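Effector protein hopAB3 (Pseudomonas syringae pv. maculicola, PDB 3TJY) is recognized through this Pto-binding domain by the tomato resistance protein Pto, eliciting host immunity, and promotes virulence in susceptible plants. Local coordinates at residues F28-M31 / L32-E35; E43-V46 / F47-H50. All blocks are in the same frame, centred on the assembly; numbering follows the deposited sequence. Where two conformers were deposited one is given.

Contact 1: residues F28-M31 / L32-E35. With SO4 (sulfate ion), chain B.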
loop_
_atom_site.group_PDB
_atom_site.type_symbol
_atom_site.label_atom_id
_atom_site.label_comp_id
_atom_site.label_asym_id
_atom_site.label_seq_id
_atom_site.Cartn_x
_atom_site.Cartn_y
_atom_site.Cartn_z
ATOM N N PHE A 28 -6.080 -0.952 2.357
ATOM C CA PHE A 28 -5.368 -1.793 1.403
ATOM C C PHE A 28 -6.022 -3.163 1.313
ATOM O O PHE A 28 -6.134 -3.719 0.233
ATOM C CB PHE A 28 -3.896 -1.919 1.755
ATOM C CG PHE A 28 -3.075 -2.579 0.684
ATOM C CD1 PHE A 28 -2.984 -2.018 -0.573
ATOM C CD2 PHE A 28 -2.399 -3.762 0.939
ATOM C CE1 PHE A 28 -2.209 -2.611 -1.571
ATOM C CE2 PHE A 28 -1.619 -4.362 -0.044
ATOM C CZ PHE A 28 -1.522 -3.784 -1.306
ATOM N N ARG A 29 -6.460 -3.700 2.447
ATOM C CA ARG A 29 -7.218 -4.953 2.434
ATOM C C ARG A 29 -8.446 -4.819 1.536
ATOM O O ARG A 29 -8.721 -5.680 0.703
ATOM C CB ARG A 29 -7.657 -5.340 3.849
ATOM C CG ARG A 29 -8.332 -6.697 3.930
ATOM C CD ARG A 29 -8.835 -6.975 5.346
ATOM N NE ARG A 29 -7.726 -6.932 6.288
ATOM C CZ ARG A 29 -7.630 -6.082 7.305
ATOM N NH1 ARG A 29 -8.598 -5.217 7.556
ATOM N NH2 ARG A 29 -6.566 -6.125 8.089
ATOM N N ASN A 30 -9.179 -3.726 1.711
ATOM C CA ASN A 30 -10.362 -3.452 0.901
ATOM C C ASN A 30 -10.020 -3.229 -0.573
ATOM O O ASN A 30 -10.780 -3.633 -1.457
ATOM C CB ASN A 30 -11.103 -2.239 1.447
ATOM C CG ASN A 30 -11.689 -2.487 2.814
ATOM O OD1 ASN A 30 -11.991 -3.627 3.176
ATOM N ND2 ASN A 30 -11.865 -1.414 3.585
HETATM N N MSE A 31 -8.885 -2.589 -0.826
HETATM C CA MSE A 31 -8.412 -2.366 -2.196
HETATM C C MSE A 31 -8.202 -3.699 -2.895
HETATM O O MSE A 31 -8.618 -3.889 -4.044
HETATM C CB MSE A 31 -7.107 -1.568 -2.197
HETATM C CG MSE A 31 -6.460 -1.426 -3.571
HETATM SE SE MSE A 31 -7.419 -0.166 -4.742
HETATM C CE MSE A 31 -6.443 -0.532 -6.378
ATOM N N LEU A 32 -7.575 -4.634 -2.197
ATOM C CA LEU A 32 -7.329 -5.950 -2.770
ATOM C C LEU A 32 -8.624 -6.694 -3.039
ATOM O O LEU A 32 -8.662 -7.579 -3.891
ATOM C CB LEU A 32 -6.414 -6.784 -1.868
ATOM C CG LEU A 32 -5.023 -6.217 -1.632
ATOM C CD1 LEU A 32 -4.193 -7.209 -0.850
ATOM C CD2 LEU A 32 -4.359 -5.895 -2.971
ATOM N N ARG A 33 -9.673 -6.324 -2.302
ATOM C CA ARG A 33 -11.012 -6.877 -2.474
ATOM C C ARG A 33 -11.756 -6.173 -3.601
ATOM O O ARG A 33 -12.846 -6.590 -3.996
ATOM C CB ARG A 33 -11.818 -6.741 -1.178
ATOM C CG ARG A 33 -11.354 -7.649 -0.057
ATOM C CD ARG A 33 -11.956 -7.242 1.283
ATOM N NE ARG A 33 -11.682 -8.238 2.317
ATOM C CZ ARG A 33 -11.907 -8.059 3.616
ATOM N NH1 ARG A 33 -11.629 -9.031 4.473
ATOM N NH2 ARG A 33 -12.404 -6.912 4.057
ATOM N N GLY A 34 -11.172 -5.089 -4.100
ATOM C CA GLY A 34 -11.724 -4.369 -5.234
ATOM C C GLY A 34 -12.331 -3.007 -4.943
ATOM O O GLY A 34 -12.972 -2.418 -5.816
ATOM N N GLU A 35 -12.132 -2.498 -3.731
ATOM C CA GLU A 35 -12.748 -1.231 -3.333
ATOM C C GLU A 35 -11.722 -0.100 -3.329
ATOM O O GLU A 35 -10.680 -0.205 -2.686
ATOM C CB GLU A 35 -13.387 -1.369 -1.948
ATOM C CG GLU A 35 -14.091 -2.699 -1.715
ATOM C CD GLU A 35 -14.614 -2.851 -0.291
ATOM O OE1 GLU A 35 -14.711 -1.825 0.421
ATOM O OE2 GLU A 35 -14.925 -3.995 0.119
HETATM S S SO4 B . -4.461 -8.873 7.003
HETATM O O1 SO4 B . -3.596 -9.336 5.934
HETATM O O2 SO4 B . -4.094 -7.521 7.396
HETATM O O3 SO4 B . -5.832 -8.878 6.507
HETATM O O4 SO4 B . -4.316 -9.762 8.148
#
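F28 and L32, one helical turn apart at the end of helix 21-32, meet by a CH-pi contact: L32 CG lies over one ring face, 4.3 Å from the centroid. With CG of F28 anti to its own N (chi1 -170°), the ring reaches forward along the helix to L32. Backbone bonds then close the helix. L32 N donates to F28 O. Two returning bonds, G34 N to M31 O at 2.8 Å and E35 N to N30 O at 2.9 Å, together with the positive phi of G34, make a Schellman motif.

The polar side chains lie on the outer side. In one of its two conformers R33 lays a guanidinium face over the aliphatic CD of R29, and its NH2 makes at most a weak bond to N30 OD1 (3.4 Å). The N30 amide and E35 carboxylate stack with planes 3° apart. R29, bent at chi3, turns its NE to sulfate O3 at 2.7 Å and its NH2 to sulfate O2 at 2.9 Å; R25 binds the same ion, probably from the crystallisation liquor.

In this helical bundle, F28 packs on L69 and L73 of helix 64-77, L32 touches R70 of that helix, and M31 rests on M37 and I59 in the loops.

Contact 2: residues E43-V46 / F47-H50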
loop_
_atom_site.group_PDB
_atom_site.type_symbol
_atom_site.label_atom_id
_atom_site.label_comp_id
_atom_site.label_asym_id
_atom_site.label_seq_id
_atom_site.Cartn_x
_atom_site.Cartn_y
_atom_site.Cartn_z
ATOM N N GLU A 43 -0.694 10.390 0.410
ATOM C CA GLU A 43 -0.798 8.933 0.424
ATOM C C GLU A 43 -1.016 8.350 -0.970
ATOM O O GLU A 43 -0.407 7.340 -1.314
ATOM C CB GLU A 43 -1.927 8.482 1.349
ATOM C CG GLU A 43 -1.689 8.862 2.801
ATOM C CD GLU A 43 -2.936 8.766 3.654
ATOM O OE1 GLU A 43 -4.052 8.637 3.087
ATOM O OE2 GLU A 43 -2.796 8.832 4.899
ATOM N N GLN A 44 -1.893 8.966 -1.760
ATOM C CA GLN A 44 -2.060 8.522 -3.153
ATOM C C GLN A 44 -0.730 8.576 -3.902
ATOM O O GLN A 44 -0.377 7.645 -4.631
ATOM C CB GLN A 44 -3.054 9.399 -3.904
ATOM C CG GLN A 44 -3.006 9.176 -5.435
ATOM C CD GLN A 44 -3.900 10.137 -6.201
ATOM O OE1 GLN A 44 -3.462 11.213 -6.644
ATOM N NE2 GLN A 44 -5.163 9.755 -6.375
ATOM N N ASN A 45 0.005 9.667 -3.744
ATOM C CA ASN A 45 1.270 9.782 -4.466
ATOM C C ASN A 45 2.276 8.687 -4.085
ATOM O O ASN A 45 3.024 8.201 -4.941
ATOM C CB ASN A 45 1.861 11.189 -4.336
ATOM C CG ASN A 45 1.111 12.211 -5.176
ATOM O OD1 ASN A 45 0.104 11.890 -5.814
ATOM N ND2 ASN A 45 1.596 13.448 -5.178
ATOM N N VAL A 46 2.285 8.269 -2.820
ATOM C CA VAL A 46 3.122 7.130 -2.448
ATOM C C VAL A 46 2.705 5.874 -3.189
ATOM O O VAL A 46 3.539 5.176 -3.759
ATOM C CB VAL A 46 3.074 6.833 -0.936
ATOM C CG1 VAL A 46 3.832 5.529 -0.624
ATOM C CG2 VAL A 46 3.661 8.003 -0.158
ATOM N N PHE A 47 1.412 5.579 -3.180
ATOM C CA PHE A 47 0.917 4.395 -3.859
ATOM C C PHE A 47 1.223 4.424 -5.357
ATOM O O PHE A 47 1.609 3.402 -5.932
ATOM C CB PHE A 47 -0.580 4.184 -3.573
ATOM C CG PHE A 47 -0.825 3.384 -2.333
ATOM C CD1 PHE A 47 -0.830 1.999 -2.390
ATOM C CD2 PHE A 47 -0.993 4.003 -1.110
ATOM C CE1 PHE A 47 -1.006 1.240 -1.252
ATOM C CE2 PHE A 47 -1.187 3.246 0.050
ATOM C CZ PHE A 47 -1.182 1.862 -0.031
ATOM N N LEU A 48 1.078 5.596 -5.978
ATOM C CA LEU A 48 1.330 5.712 -7.417
ATOM C C LEU A 48 2.791 5.468 -7.772
ATOM O O LEU A 48 3.103 5.113 -8.910
ATOM C CB LEU A 48 0.886 7.075 -7.964
ATOM C CG LEU A 48 -0.619 7.347 -8.029
ATOM C CD1 LEU A 48 -0.913 8.774 -8.491
ATOM C CD2 LEU A 48 -1.331 6.318 -8.943
ATOM N N GLN A 49 3.692 5.689 -6.823
ATOM C CA GLN A 49 5.113 5.453 -7.095
ATOM C C GLN A 49 5.396 3.964 -7.213
ATOM O O GLN A 49 6.421 3.573 -7.782
ATOM C CB GLN A 49 6.005 6.017 -5.985
ATOM C CG GLN A 49 5.998 7.511 -5.848
ATOM C CD GLN A 49 6.904 8.001 -4.732
ATOM O OE1 GLN A 49 8.076 7.638 -4.670
ATOM N NE2 GLN A 49 6.358 8.832 -3.839
ATOM N N HIS A 50 4.503 3.141 -6.670
ATOM C CA HIS A 50 4.756 1.702 -6.568
ATOM C C HIS A 50 3.728 0.815 -7.254
ATOM O O HIS A 50 4.018 -0.331 -7.606
ATOM C CB HIS A 50 4.885 1.296 -5.109
ATOM C CG HIS A 50 5.971 2.025 -4.397
ATOM N ND1 HIS A 50 7.285 1.615 -4.435
ATOM C CD2 HIS A 50 5.950 3.162 -3.664
ATOM C CE1 HIS A 50 8.025 2.463 -3.741
ATOM N NE2 HIS A 50 7.240 3.410 -3.261
#
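F47 meets the backbone carbonyl of E43, one turn earlier in helix 41-50, with both its N-H and its ring edge, and here the contact is tight. F47 N donates to E43 O at 3.1 Å in a nearly straight bond (169°), and the same oxygen lies 3.4 Å from F47 CD2. The E43 side chain leads away, its OE1 bonding to S40 N just before the helix. One residue on, L48 N donates to Q44 O at 2.9 Å. V46 and F47, neighbours at the junction of the two segments, are both buried.

The outer side is looser. L48 CD1 settles against Q44 CG at 3.7 Å: CG of Q44 stands anti to its N (chi1 167°), which carries the chain forward along the helix toward the leucine. The exposed N45 comes no nearer to the L48 side chain than 4.2 Å, from OD1 to CD1.

In the last turn Q49 N divides itself between N45 O and V46 O in two weak bonds, and H50 brings CD2 to V46 O at 3.1 Å, the oxygen lying at the imidazole edge. Helix 3-16 holds both side chains: Q13 bonds to H50 NE2 and Q49 OE1, and R6 weakly to H50 ND1.

Helix 41-50 lies against helix 3-16 through V46 on Q13 and L14, and F47 on L14. F47 also reaches I24 and F28 of helix 21-32 and M54 of helix 54-57.

Contacts 1 and 2 illustrate how short local stretches of helix share one interior in a small helical bundle. They lie in series on consecutive helices, with centres about 15 Å apart, and meet directly where F28 CD1 packs on F47 CE1 at 3.9 Å. Each is partly buried and buries an aromatic ring; the polar groups of contact 1 lie largely toward solvent and sulfate, while those at the end of contact 2 are engaged by helix 3-16. Their chemistry follows their place: contact 1 lies where a Schellman motif ends the helix and R29 holds a sulfate. Contact 2 runs along helix 41-50 and packs on helix 3-16, whereas contact 1 packs on helix 64-77.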